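Local coordinates for antifungal protein GAFP-1 (Gastrodia elata, PDB 1XD5) that probably binds mannose as a monomeric bulb-type lectin and acts as an antifungal protein, at residues A[62-65]-A[70-73]; A[21-26]-A[39-44]; A[55-58]-A[64-67]; A[93-98]-A[102-107]. One frame throughout, in Å; residues are numbered along the deposited sequence.

How the interactions relate
All four contacts lie in one beta-prism of the bulb-type lectin family, built from three four-stranded antiparallel sheets. Interaction 2 comes first along the chain and belongs to the sheet of strand 21-25. Interactions 3 and 1 follow in the second sheet. Their centres are about 6 Å apart, and they share Ile64 and Tyr65 of strand 62-66. Interaction 4 comes last, in the third sheet, with its centre about 16 Å from each of the others. Interactions 1, 2 and 4 each bring one tryptophan, Trp72, Trp41 and Trp104 in turn, and these indoles touch one another where the sheets converge. Interaction 3 instead sits on the surface, at a probable sugar site.

Interaction 1: A[62-65]-A[70-73]; sequences LVIY and AIWA
Trp72 sets the six-membered part of its indole against the side chain of Ile64. CE3 of Trp72 is 3.9 Å from CG1 of Ile64, and the Ile64 CD1 methyl lies as close to the same ring carbon. The two side chains cross obliquely. Trp72 reaches this place because its CG is anti to the backbone N (chi1 175°), which carries the ring across toward Leu62 on the facing strand. There its CZ3 also meets the Leu62 carbonyl, 3.7 Å from Leu62 O. The other branch of Ile64, CG2, packs on Ile71, 3.9 Å from Ile71 CB. These strands form an antiparallel hairpin of the beta-prism, with a beta bulge at Ile71. Ile64 faces both Ile71 and Trp72 as a result. Ile64 N donates to Trp72 O at 2.9 Å, and Ile71 N donates to Ile64 O at 2.8 Å. Val63, Tyr65, Ala70 and Ala73 occupy the other face of the sheet. CG2 of Val63 approaches CB of Ala73 at 4.1 Å. Its CG1 lies over one face of the Tyr65 ring, toward the rim. Tyr65 passes beside Ala70, with its CD1 3.8 Å from Ala70 CA. Its hydroxyl bonds to Gln57, just past the end of strand 52-56. Inward, Ile64 and Trp72 both rest on Leu31 of another sheet.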
loop_
_atom_site.group_PDB
_atom_site.type_symbol
_atom_site.label_atom_id
_atom_site.label_comp_id
_atom_site.label_asym_id
_atom_site.label_seq_id
_atom_site.Cartn_x
_atom_site.Cartn_y
_atom_site.Cartn_z
ATOM N N LEU A 62 3.316 -5.309 -4.631
ATOM C CA LEU A 62 2.747 -3.973 -4.473
ATOM C C LEU A 62 3.774 -2.992 -4.986
ATOM O O LEU A 62 4.904 -2.960 -4.495
ATOM C CB LEU A 62 2.450 -3.680 -2.995
ATOM C CG LEU A 62 1.806 -2.328 -2.665
ATOM C CD1 LEU A 62 0.345 -2.325 -3.107
ATOM C CD2 LEU A 62 1.906 -2.033 -1.156
ATOM N N VAL A 63 3.392 -2.188 -5.964
ATOM C CA VAL A 63 4.381 -1.412 -6.687
ATOM C C VAL A 63 3.943 0.019 -6.864
ATOM O O VAL A 63 2.797 0.288 -7.226
ATOM C CB VAL A 63 4.675 -2.018 -8.092
ATOM C CG1 VAL A 63 5.852 -1.307 -8.738
ATOM C CG2 VAL A 63 4.972 -3.514 -7.995
ATOM N N ILE A 64 4.874 0.939 -6.624
ATOM C CA ILE A 64 4.647 2.340 -6.925
ATOM C C ILE A 64 5.169 2.605 -8.331
ATOM O O ILE A 64 6.323 2.290 -8.634
ATOM C CB ILE A 64 5.376 3.247 -5.900
ATOM C CG1 ILE A 64 4.849 3.007 -4.480
ATOM C CG2 ILE A 64 5.256 4.729 -6.310
ATOM C CD1 ILE A 64 5.600 3.805 -3.409
ATOM N N TYR A 65 4.321 3.190 -9.175
ATOM C CA TYR A 65 4.718 3.588 -10.527
ATOM C C TYR A 65 4.521 5.074 -10.722
ATOM O O TYR A 65 3.605 5.659 -10.154
ATOM C CB TYR A 65 3.872 2.875 -11.594
ATOM C CG TYR A 65 4.168 1.409 -11.768
ATOM C CD1 TYR A 65 5.182 0.971 -12.620
ATOM C CD2 TYR A 65 3.419 0.457 -11.089
ATOM C CE1 TYR A 65 5.447 -0.395 -12.776
ATOM C CE2 TYR A 65 3.665 -0.892 -11.242
ATOM C CZ TYR A 65 4.681 -1.317 -12.070
ATOM O OH TYR A 65 4.896 -2.674 -12.190
ATOM N N ALA A 70 8.855 2.120 -12.719
ATOM C CA ALA A 70 8.771 1.543 -11.380
ATOM C C ALA A 70 9.611 2.357 -10.409
ATOM O O ALA A 70 10.738 2.738 -10.731
ATOM C CB ALA A 70 9.243 0.088 -11.390
ATOM N N ILE A 71 9.071 2.611 -9.221
ATOM C CA ILE A 71 9.746 3.441 -8.220
ATOM C C ILE A 71 10.139 2.641 -6.976
ATOM O O ILE A 71 11.202 2.864 -6.391
ATOM C CB ILE A 71 8.844 4.631 -7.791
ATOM C CG1 ILE A 71 8.381 5.477 -8.993
ATOM C CG2 ILE A 71 9.532 5.474 -6.707
ATOM C CD1 ILE A 71 9.499 6.099 -9.848
ATOM N N TRP A 72 9.264 1.725 -6.572
ATOM C CA TRP A 72 9.419 0.989 -5.325
ATOM C C TRP A 72 8.487 -0.211 -5.395
ATOM O O TRP A 72 7.446 -0.149 -6.050
ATOM C CB TRP A 72 9.037 1.909 -4.156
ATOM C CG TRP A 72 9.021 1.322 -2.782
ATOM C CD1 TRP A 72 9.989 1.441 -1.827
ATOM C CD2 TRP A 72 7.958 0.564 -2.179
ATOM N NE1 TRP A 72 9.601 0.798 -0.673
ATOM C CE2 TRP A 72 8.360 0.248 -0.864
ATOM C CE3 TRP A 72 6.699 0.124 -2.619
ATOM C CZ2 TRP A 72 7.557 -0.490 0.014
ATOM C CZ3 TRP A 72 5.905 -0.622 -1.750
ATOM C CH2 TRP A 72 6.341 -0.917 -0.448
ATOM N N ALA A 73 8.855 -1.284 -4.704
ATOM C CA ALA A 73 8.034 -2.488 -4.668
ATOM C C ALA A 73 8.177 -3.201 -3.331
ATOM O O ALA A 73 9.227 -3.137 -2.683
ATOM C CB ALA A 73 8.397 -3.428 -5.825
#

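Interaction 2: A[21-26]-A[39-44]; sequences YLFIIQ and AVWASG
Phe23 overlaps Trp41 through one corner of its ring. CE1 of Phe23 is 3.9 Å from CZ3 of Trp41 and 4.0 Å from CE3 of Trp41. CZ of Phe23 comes next, 4.2 Å from the same CZ3. The indole carbons lie at the edge of the phenyl ring, near its plane. The ring planes are inclined at 46°, and the centroids of the phenyl ring and the indole six-membered ring are 5.9 Å apart. The pair is neither a parallel stack nor a T-shaped one. Both residues have CG anti to the backbone N, with chi1 -168° for Phe23 and -175° for Trp41. This brings both rings to the inner side of the sheet, where they meet across the middle strand 31-35. The strands 21-25 and 38-42 are not neighbours. Strand 31-35 runs between them in the same four-stranded antiparallel sheet, and the CA atoms of Phe23 and Trp41 are 9.1 Å apart. The rings thus join its two flanking strands on the inner face of the beta-prism. Phe23 also packs on Leu31 of the middle strand and on Leu85 and Leu87 of another sheet. Trp41 continues toward Trp72 and Trp104, one from each of the other sheets, and touches Thr106. The contact between the two segments involves carbon atoms alone, with no hydrogen bond across it. It implies dispersion and the exclusion of water, which would set the angle between the rings only loosely.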
loop_
_atom_site.group_PDB
_atom_site.type_symbol
_atom_site.label_atom_id
_atom_site.label_comp_id
_atom_site.label_asym_id
_atom_site.label_seq_id
_atom_site.Cartn_x
_atom_site.Cartn_y
_atom_site.Cartn_z
ATOM N N TYR A 21 -6.760 6.350 10.513
ATOM C CA TYR A 21 -5.616 5.837 9.763
ATOM C C TYR A 21 -5.763 6.099 8.279
ATOM O O TYR A 21 -6.828 5.884 7.689
ATOM C CB TYR A 21 -5.406 4.333 10.005
ATOM C CG TYR A 21 -5.340 3.928 11.462
ATOM C CD1 TYR A 21 -5.915 2.736 11.892
ATOM C CD2 TYR A 21 -4.697 4.734 12.410
ATOM C CE1 TYR A 21 -5.858 2.354 13.224
ATOM C CE2 TYR A 21 -4.639 4.364 13.747
ATOM C CZ TYR A 21 -5.219 3.171 14.143
ATOM O OH TYR A 21 -5.165 2.799 15.457
ATOM N N LEU A 22 -4.668 6.555 7.677
ATOM C CA LEU A 22 -4.662 6.923 6.277
ATOM C C LEU A 22 -3.406 6.370 5.638
ATOM O O LEU A 22 -2.302 6.689 6.074
ATOM C CB LEU A 22 -4.683 8.451 6.142
ATOM C CG LEU A 22 -4.760 9.047 4.733
ATOM C CD1 LEU A 22 -6.154 8.847 4.152
ATOM C CD2 LEU A 22 -4.421 10.523 4.793
ATOM N N PHE A 23 -3.583 5.555 4.602
ATOM C CA PHE A 23 -2.459 4.987 3.860
ATOM C C PHE A 23 -2.562 5.542 2.459
ATOM O O PHE A 23 -3.466 5.172 1.700
ATOM C CB PHE A 23 -2.563 3.462 3.835
ATOM C CG PHE A 23 -1.316 2.766 3.348
ATOM C CD1 PHE A 23 -0.117 2.894 4.028
ATOM C CD2 PHE A 23 -1.363 1.942 2.230
ATOM C CE1 PHE A 23 1.023 2.226 3.600
ATOM C CE2 PHE A 23 -0.218 1.285 1.788
ATOM C CZ PHE A 23 0.966 1.423 2.479
ATOM N N ILE A 24 -1.638 6.436 2.123
ATOM C CA ILE A 24 -1.811 7.289 0.956
ATOM C C ILE A 24 -0.579 7.299 0.040
ATOM O O ILE A 24 0.558 7.377 0.497
ATOM C CB ILE A 24 -2.233 8.721 1.408
ATOM C CG1 ILE A 24 -2.477 9.643 0.209
ATOM C CG2 ILE A 24 -1.216 9.326 2.390
ATOM C CD1 ILE A 24 -3.297 10.920 0.558
ATOM N N ILE A 25 -0.821 7.194 -1.264
ATOM C CA ILE A 25 0.253 7.420 -2.227
ATOM C C ILE A 25 0.230 8.898 -2.629
ATOM O O ILE A 25 -0.723 9.389 -3.238
ATOM C CB ILE A 25 0.170 6.444 -3.433
ATOM C CG1 ILE A 25 1.252 6.755 -4.481
ATOM C CG2 ILE A 25 -1.228 6.437 -4.070
ATOM C CD1 ILE A 25 2.693 6.526 -3.987
ATOM N N GLN A 26 1.277 9.613 -2.249
ATOM C CA GLN A 26 1.277 11.057 -2.375
ATOM C C GLN A 26 1.782 11.520 -3.721
ATOM O O GLN A 26 2.450 10.773 -4.441
ATOM C CB GLN A 26 2.100 11.690 -1.249
ATOM C CG GLN A 26 1.527 11.394 0.130
ATOM C CD GLN A 26 2.327 12.002 1.272
ATOM O OE1 GLN A 26 1.793 12.171 2.365
ATOM N NE2 GLN A 26 3.603 12.332 1.026
ATOM N N ALA A 39 2.853 10.872 10.592
ATOM C CA ALA A 39 3.478 9.824 9.764
ATOM C C ALA A 39 4.136 8.756 10.634
ATOM O O ALA A 39 5.007 9.073 11.451
ATOM C CB ALA A 39 4.520 10.440 8.808
ATOM N N VAL A 40 3.730 7.498 10.467
ATOM C CA VAL A 40 4.310 6.413 11.260
ATOM C C VAL A 40 5.076 5.371 10.434
ATOM O O VAL A 40 5.771 4.505 10.992
ATOM C CB VAL A 40 3.262 5.720 12.201
ATOM C CG1 VAL A 40 2.657 6.744 13.168
ATOM C CG2 VAL A 40 2.174 4.985 11.420
ATOM N N TRP A 41 4.944 5.469 9.112
ATOM C CA TRP A 41 5.567 4.537 8.180
ATOM C C TRP A 41 5.592 5.202 6.824
ATOM O O TRP A 41 4.629 5.856 6.434
ATOM C CB TRP A 41 4.780 3.212 8.106
ATOM C CG TRP A 41 5.444 2.139 7.252
ATOM C CD1 TRP A 41 6.223 1.088 7.686
ATOM C CD2 TRP A 41 5.377 2.015 5.821
ATOM N NE1 TRP A 41 6.646 0.335 6.614
ATOM C CE2 TRP A 41 6.143 0.882 5.458
ATOM C CE3 TRP A 41 4.751 2.754 4.804
ATOM C CZ2 TRP A 41 6.297 0.470 4.116
ATOM C CZ3 TRP A 41 4.915 2.349 3.472
ATOM C CH2 TRP A 41 5.669 1.213 3.148
ATOM N N ALA A 42 6.696 5.036 6.101
ATOM C CA ALA A 42 6.792 5.545 4.741
ATOM C C ALA A 42 7.733 4.707 3.906
ATOM O O ALA A 42 8.675 4.100 4.433
ATOM C CB ALA A 42 7.228 7.010 4.736
ATOM N N SER A 43 7.474 4.670 2.599
ATOM C CA SER A 43 8.359 3.982 1.670
ATOM C C SER A 43 9.682 4.746 1.521
ATOM O O SER A 43 10.696 4.168 1.125
ATOM C CB SER A 43 7.686 3.849 0.312
ATOM O OG SER A 43 7.255 5.120 -0.143
ATOM N N GLY A 44 9.655 6.041 1.828
ATOM C CA GLY A 44 10.828 6.894 1.740
ATOM C C GLY A 44 11.180 7.236 0.305
ATOM O O GLY A 44 12.354 7.395 -0.027
#

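Interaction 3: A[55-58]-A[64-67]; sequences KMQN and IYSG
Gln57 and Tyr65 both carry CG anti to the carbonyl carbon, with chi1 -60° in Gln57 and -72° in Tyr65. These torsions, with an extended glutamine chain, bring the amide to the far end of the phenol. Tyr65 OH donates to Gln57 OE1 at 2.7 Å. The hydroxyl approaches in the plane of the amide carbonyl. OE1 in turn lies at the edge of the ring, near its plane, and is 3.4 Å from Tyr65 CE2. Amide and ring are nearly level with each other, 24° apart, while the two side chains as a whole cross at about a right angle. The other end of the amide is held as well, because Gln57 NE2 bonds to Asp59 OD1. The two bonds together settle which way round the amide sits. The contact lies at the protein surface. Gln57, Asp59, Val63 and Tyr65 fit the Gln-x-Asp-x-Asn-x-Val-x-Tyr signature of monocot mannose-binding lectins, so this is probably one of the sugar sites of the beta-prism. Lys55 runs across the phenol from the adjoining strand 52-56. Its extended chain brings CD to 3.6 Å from CD2 of Tyr65, at the rim of the ring. The ammonium then reaches over the face, where Lys55 NZ is 4.5 Å from the Tyr65 ring centroid. This is a cation-pi contact, displaced toward the rim. The lysine takes the face opposite the one met by Val63 CG1.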
loop_
_atom_site.group_PDB
_atom_site.type_symbol
_atom_site.label_atom_id
_atom_site.label_comp_id
_atom_site.label_asym_id
_atom_site.label_seq_id
_atom_site.Cartn_x
_atom_site.Cartn_y
_atom_site.Cartn_z
ATOM N N LYS A 55 -0.037 0.274 -7.317
ATOM C CA LYS A 55 -0.675 -0.858 -7.978
ATOM C C LYS A 55 -0.546 -2.116 -7.134
ATOM O O LYS A 55 0.559 -2.534 -6.821
ATOM C CB LYS A 55 -0.040 -1.104 -9.355
ATOM C CG LYS A 55 -0.242 0.019 -10.366
ATOM C CD LYS A 55 0.039 -0.470 -11.796
ATOM C CE LYS A 55 -0.046 0.671 -12.810
ATOM N NZ LYS A 55 0.559 0.311 -14.131
ATOM N N MET A 56 -1.680 -2.717 -6.786
ATOM C CA MET A 56 -1.701 -4.028 -6.166
ATOM C C MET A 56 -1.789 -5.004 -7.333
ATOM O O MET A 56 -2.830 -5.102 -7.984
ATOM C CB MET A 56 -2.906 -4.163 -5.219
ATOM C CG MET A 56 -3.058 -5.528 -4.527
ATOM S SD MET A 56 -1.746 -5.878 -3.325
ATOM C CE MET A 56 -0.712 -7.046 -4.235
ATOM N N GLN A 57 -0.689 -5.698 -7.608
ATOM C CA GLN A 57 -0.599 -6.562 -8.782
ATOM C C GLN A 57 -1.136 -7.968 -8.542
ATOM O O GLN A 57 -1.191 -8.452 -7.410
ATOM C CB GLN A 57 0.848 -6.617 -9.291
ATOM C CG GLN A 57 1.383 -5.229 -9.685
ATOM C CD GLN A 57 2.741 -5.261 -10.358
ATOM O OE1 GLN A 57 3.131 -4.289 -10.983
ATOM N NE2 GLN A 57 3.463 -6.362 -10.212
ATOM N N ASN A 58 -1.521 -8.618 -9.634
ATOM C CA ASN A 58 -2.006 -9.992 -9.600
ATOM C C ASN A 58 -0.949 -11.016 -9.194
ATOM O O ASN A 58 -1.284 -12.133 -8.814
ATOM C CB ASN A 58 -2.623 -10.358 -10.956
ATOM C CG ASN A 58 -4.015 -9.774 -11.124
ATOM O OD1 ASN A 58 -4.841 -9.837 -10.209
ATOM N ND2 ASN A 58 -4.273 -9.183 -12.280
ATOM N N ILE A 64 4.874 0.939 -6.624
ATOM C CA ILE A 64 4.647 2.340 -6.925
ATOM C C ILE A 64 5.169 2.605 -8.331
ATOM O O ILE A 64 6.323 2.290 -8.634
ATOM C CB ILE A 64 5.376 3.247 -5.900
ATOM C CG1 ILE A 64 4.849 3.007 -4.480
ATOM C CG2 ILE A 64 5.256 4.729 -6.310
ATOM C CD1 ILE A 64 5.600 3.805 -3.409
ATOM N N TYR A 65 4.321 3.190 -9.175
ATOM C CA TYR A 65 4.718 3.588 -10.527
ATOM C C TYR A 65 4.521 5.074 -10.722
ATOM O O TYR A 65 3.605 5.659 -10.154
ATOM C CB TYR A 65 3.872 2.875 -11.594
ATOM C CG TYR A 65 4.168 1.409 -11.768
ATOM C CD1 TYR A 65 5.182 0.971 -12.620
ATOM C CD2 TYR A 65 3.419 0.457 -11.089
ATOM C CE1 TYR A 65 5.447 -0.395 -12.776
ATOM C CE2 TYR A 65 3.665 -0.892 -11.242
ATOM C CZ TYR A 65 4.681 -1.317 -12.070
ATOM O OH TYR A 65 4.896 -2.674 -12.190
ATOM N N SER A 66 5.376 5.679 -11.542
ATOM C CA SER A 66 5.120 7.020 -12.059
ATOM C C SER A 66 5.057 6.834 -13.563
ATOM O O SER A 66 6.075 6.574 -14.204
ATOM C CB SER A 66 6.227 7.998 -11.668
ATOM O OG SER A 66 5.994 9.284 -12.238
ATOM N N GLY A 67 3.853 6.910 -14.123
ATOM C CA GLY A 67 3.655 6.497 -15.505
ATOM C C GLY A 67 4.091 5.053 -15.649
ATOM O O GLY A 67 3.616 4.186 -14.909
#

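Interaction 4: A[93-98]-A[102-107]; sequences VVIYDN and AIWATH
Thr106 OG1 accepts a hydrogen bond from Val93 N at 3.2 Å and has a second partner in Thr108 OG1. The hydroxyl oxygen stands between the backbone N and carbonyl carbon of its own residue (chi1 50°), which turns it to the start of the facing strand. The Thr106 backbone answers: its N donates to Val93 O at 2.9 Å. The methyl CG2 of Thr106 meanwhile rests against CB of Val93 at 3.6 Å. Beyond this end the two strands pair antiparallel in the beta-prism, and a beta bulge slips their register by one residue between Ile95 and Tyr96. Ile103 N gives the shortest bond, 2.8 Å to Ile95 O. Ile95 spreads its branches over two residues across the bulge. CG2 reaches CG1 of Ile103 at 3.7 Å, while CD1 lies 3.9 Å from CE3 of Trp104. On the other face of the sheet, Val94 CG1, Ala102 CB and the Tyr96 ring meet in a group of three. Val94 CG1 is 3.5 Å from CB of Ala102 and also sits over one face of the Tyr96 ring. The tyrosine hydroxyl bonds to Gln88 NE2. Gln88, Val94 and Tyr96 fit the Gln-x-Asp-x-Asn-x-Val-x-Tyr pattern, so a second sugar site here is probable.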
loop_
_atom_site.group_PDB
_atom_site.type_symbol
_atom_site.label_atom_id
_atom_site.label_comp_id
_atom_site.label_asym_id
_atom_site.label_seq_id
_atom_site.Cartn_x
_atom_site.Cartn_y
_atom_site.Cartn_z
ATOM N N VAL A 93 -0.965 -2.671 7.941
ATOM C CA VAL A 93 -1.333 -2.650 6.531
ATOM C C VAL A 93 -0.774 -3.948 5.993
ATOM O O VAL A 93 0.416 -4.205 6.129
ATOM C CB VAL A 93 -0.724 -1.450 5.777
ATOM C CG1 VAL A 93 -1.157 -1.450 4.301
ATOM C CG2 VAL A 93 -1.144 -0.141 6.429
ATOM N N VAL A 94 -1.641 -4.780 5.430
ATOM C CA VAL A 94 -1.280 -6.163 5.112
ATOM C C VAL A 94 -1.771 -6.544 3.717
ATOM O O VAL A 94 -2.838 -6.122 3.301
ATOM C CB VAL A 94 -1.876 -7.147 6.152
ATOM C CG1 VAL A 94 -1.341 -8.584 5.963
ATOM C CG2 VAL A 94 -1.622 -6.659 7.593
ATOM N N ILE A 95 -0.984 -7.342 2.997
ATOM C CA ILE A 95 -1.477 -8.001 1.788
ATOM C C ILE A 95 -1.831 -9.442 2.148
ATOM O O ILE A 95 -1.009 -10.159 2.735
ATOM C CB ILE A 95 -0.430 -7.988 0.643
ATOM C CG1 ILE A 95 0.000 -6.558 0.309
ATOM C CG2 ILE A 95 -1.000 -8.695 -0.612
ATOM C CD1 ILE A 95 1.184 -6.455 -0.653
ATOM N N TYR A 96 -3.045 -9.855 1.790
ATOM C CA TYR A 96 -3.502 -11.220 2.014
ATOM C C TYR A 96 -3.748 -11.946 0.702
ATOM O O TYR A 96 -4.079 -11.327 -0.316
ATOM C CB TYR A 96 -4.810 -11.232 2.821
ATOM C CG TYR A 96 -4.628 -10.866 4.271
ATOM C CD1 TYR A 96 -4.137 -11.797 5.188
ATOM C CD2 TYR A 96 -4.943 -9.586 4.726
ATOM C CE1 TYR A 96 -3.961 -11.469 6.522
ATOM C CE2 TYR A 96 -4.774 -9.238 6.060
ATOM C CZ TYR A 96 -4.281 -10.184 6.953
ATOM O OH TYR A 96 -4.084 -9.847 8.260
ATOM N N ASP A 97 -3.608 -13.265 0.734
ATOM C CA ASP A 97 -4.170 -14.078 -0.337
ATOM C C ASP A 97 -5.631 -14.346 -0.020
ATOM O O ASP A 97 -6.216 -13.671 0.826
ATOM C CB ASP A 97 -3.373 -15.366 -0.538
ATOM C CG ASP A 97 -3.376 -16.266 0.673
ATOM O OD1 ASP A 97 -4.207 -16.093 1.597
ATOM O OD2 ASP A 97 -2.552 -17.188 0.777
ATOM N N ASN A 98 -6.221 -15.335 -0.684
ATOM C CA ASN A 98 -7.636 -15.648 -0.487
ATOM C C ASN A 98 -7.926 -16.567 0.706
ATOM O O ASN A 98 -9.075 -16.971 0.913
ATOM C CB ASN A 98 -8.251 -16.219 -1.782
ATOM C CG ASN A 98 -7.520 -17.464 -2.304
ATOM O OD1 ASN A 98 -7.921 -18.038 -3.319
ATOM N ND2 ASN A 98 -6.447 -17.880 -1.623
ATOM N N ALA A 102 -1.137 -13.814 5.321
ATOM C CA ALA A 102 -0.437 -12.562 5.042
ATOM C C ALA A 102 0.822 -12.852 4.233
ATOM O O ALA A 102 1.580 -13.780 4.563
ATOM C CB ALA A 102 -0.082 -11.847 6.337
ATOM N N ILE A 103 1.040 -12.076 3.174
ATOM C CA ILE A 103 2.268 -12.202 2.388
ATOM C C ILE A 103 3.173 -10.970 2.518
ATOM O O ILE A 103 4.335 -10.999 2.108
ATOM C CB ILE A 103 1.980 -12.550 0.896
ATOM C CG1 ILE A 103 1.413 -11.350 0.142
ATOM C CG2 ILE A 103 1.071 -13.789 0.770
ATOM C CD1 ILE A 103 1.506 -11.471 -1.381
ATOM N N TRP A 104 2.636 -9.902 3.106
ATOM C CA TRP A 104 3.392 -8.682 3.363
ATOM C C TRP A 104 2.660 -7.873 4.419
ATOM O O TRP A 104 1.434 -7.933 4.496
ATOM C CB TRP A 104 3.524 -7.858 2.082
ATOM C CG TRP A 104 4.408 -6.643 2.201
ATOM C CD1 TRP A 104 5.790 -6.602 2.196
ATOM C CD2 TRP A 104 3.973 -5.289 2.344
ATOM N NE1 TRP A 104 6.224 -5.300 2.313
ATOM C CE2 TRP A 104 5.133 -4.473 2.401
ATOM C CE3 TRP A 104 2.713 -4.673 2.408
ATOM C CZ2 TRP A 104 5.067 -3.083 2.539
ATOM C CZ3 TRP A 104 2.649 -3.281 2.537
ATOM C CH2 TRP A 104 3.817 -2.508 2.607
ATOM N N ALA A 105 3.416 -7.115 5.209
ATOM C CA ALA A 105 2.847 -6.199 6.191
ATOM C C ALA A 105 3.796 -5.040 6.447
ATOM O O ALA A 105 5.009 -5.177 6.276
ATOM C CB ALA A 105 2.544 -6.936 7.502
ATOM N N THR A 106 3.243 -3.903 6.862
ATOM C CA THR A 106 4.058 -2.762 7.276
ATOM C C THR A 106 4.542 -2.955 8.707
ATOM O O THR A 106 5.476 -2.276 9.140
ATOM C CB THR A 106 3.270 -1.449 7.177
ATOM O OG1 THR A 106 2.007 -1.616 7.830
ATOM C CG2 THR A 106 2.908 -1.124 5.730
ATOM N N HIS A 107 3.898 -3.881 9.428
ATOM C CA HIS A 107 4.169 -4.134 10.842
ATOM C C HIS A 107 3.954 -2.873 11.664
ATOM O O HIS A 107 4.760 -2.527 12.537
ATOM C CB HIS A 107 5.575 -4.714 11.047
ATOM C CG HIS A 107 5.850 -5.908 10.188
ATOM N ND1 HIS A 107 5.167 -7.096 10.332
ATOM C CD2 HIS A 107 6.695 -6.082 9.147
ATOM C CE1 HIS A 107 5.596 -7.961 9.430
ATOM N NE2 HIS A 107 6.522 -7.369 8.697
#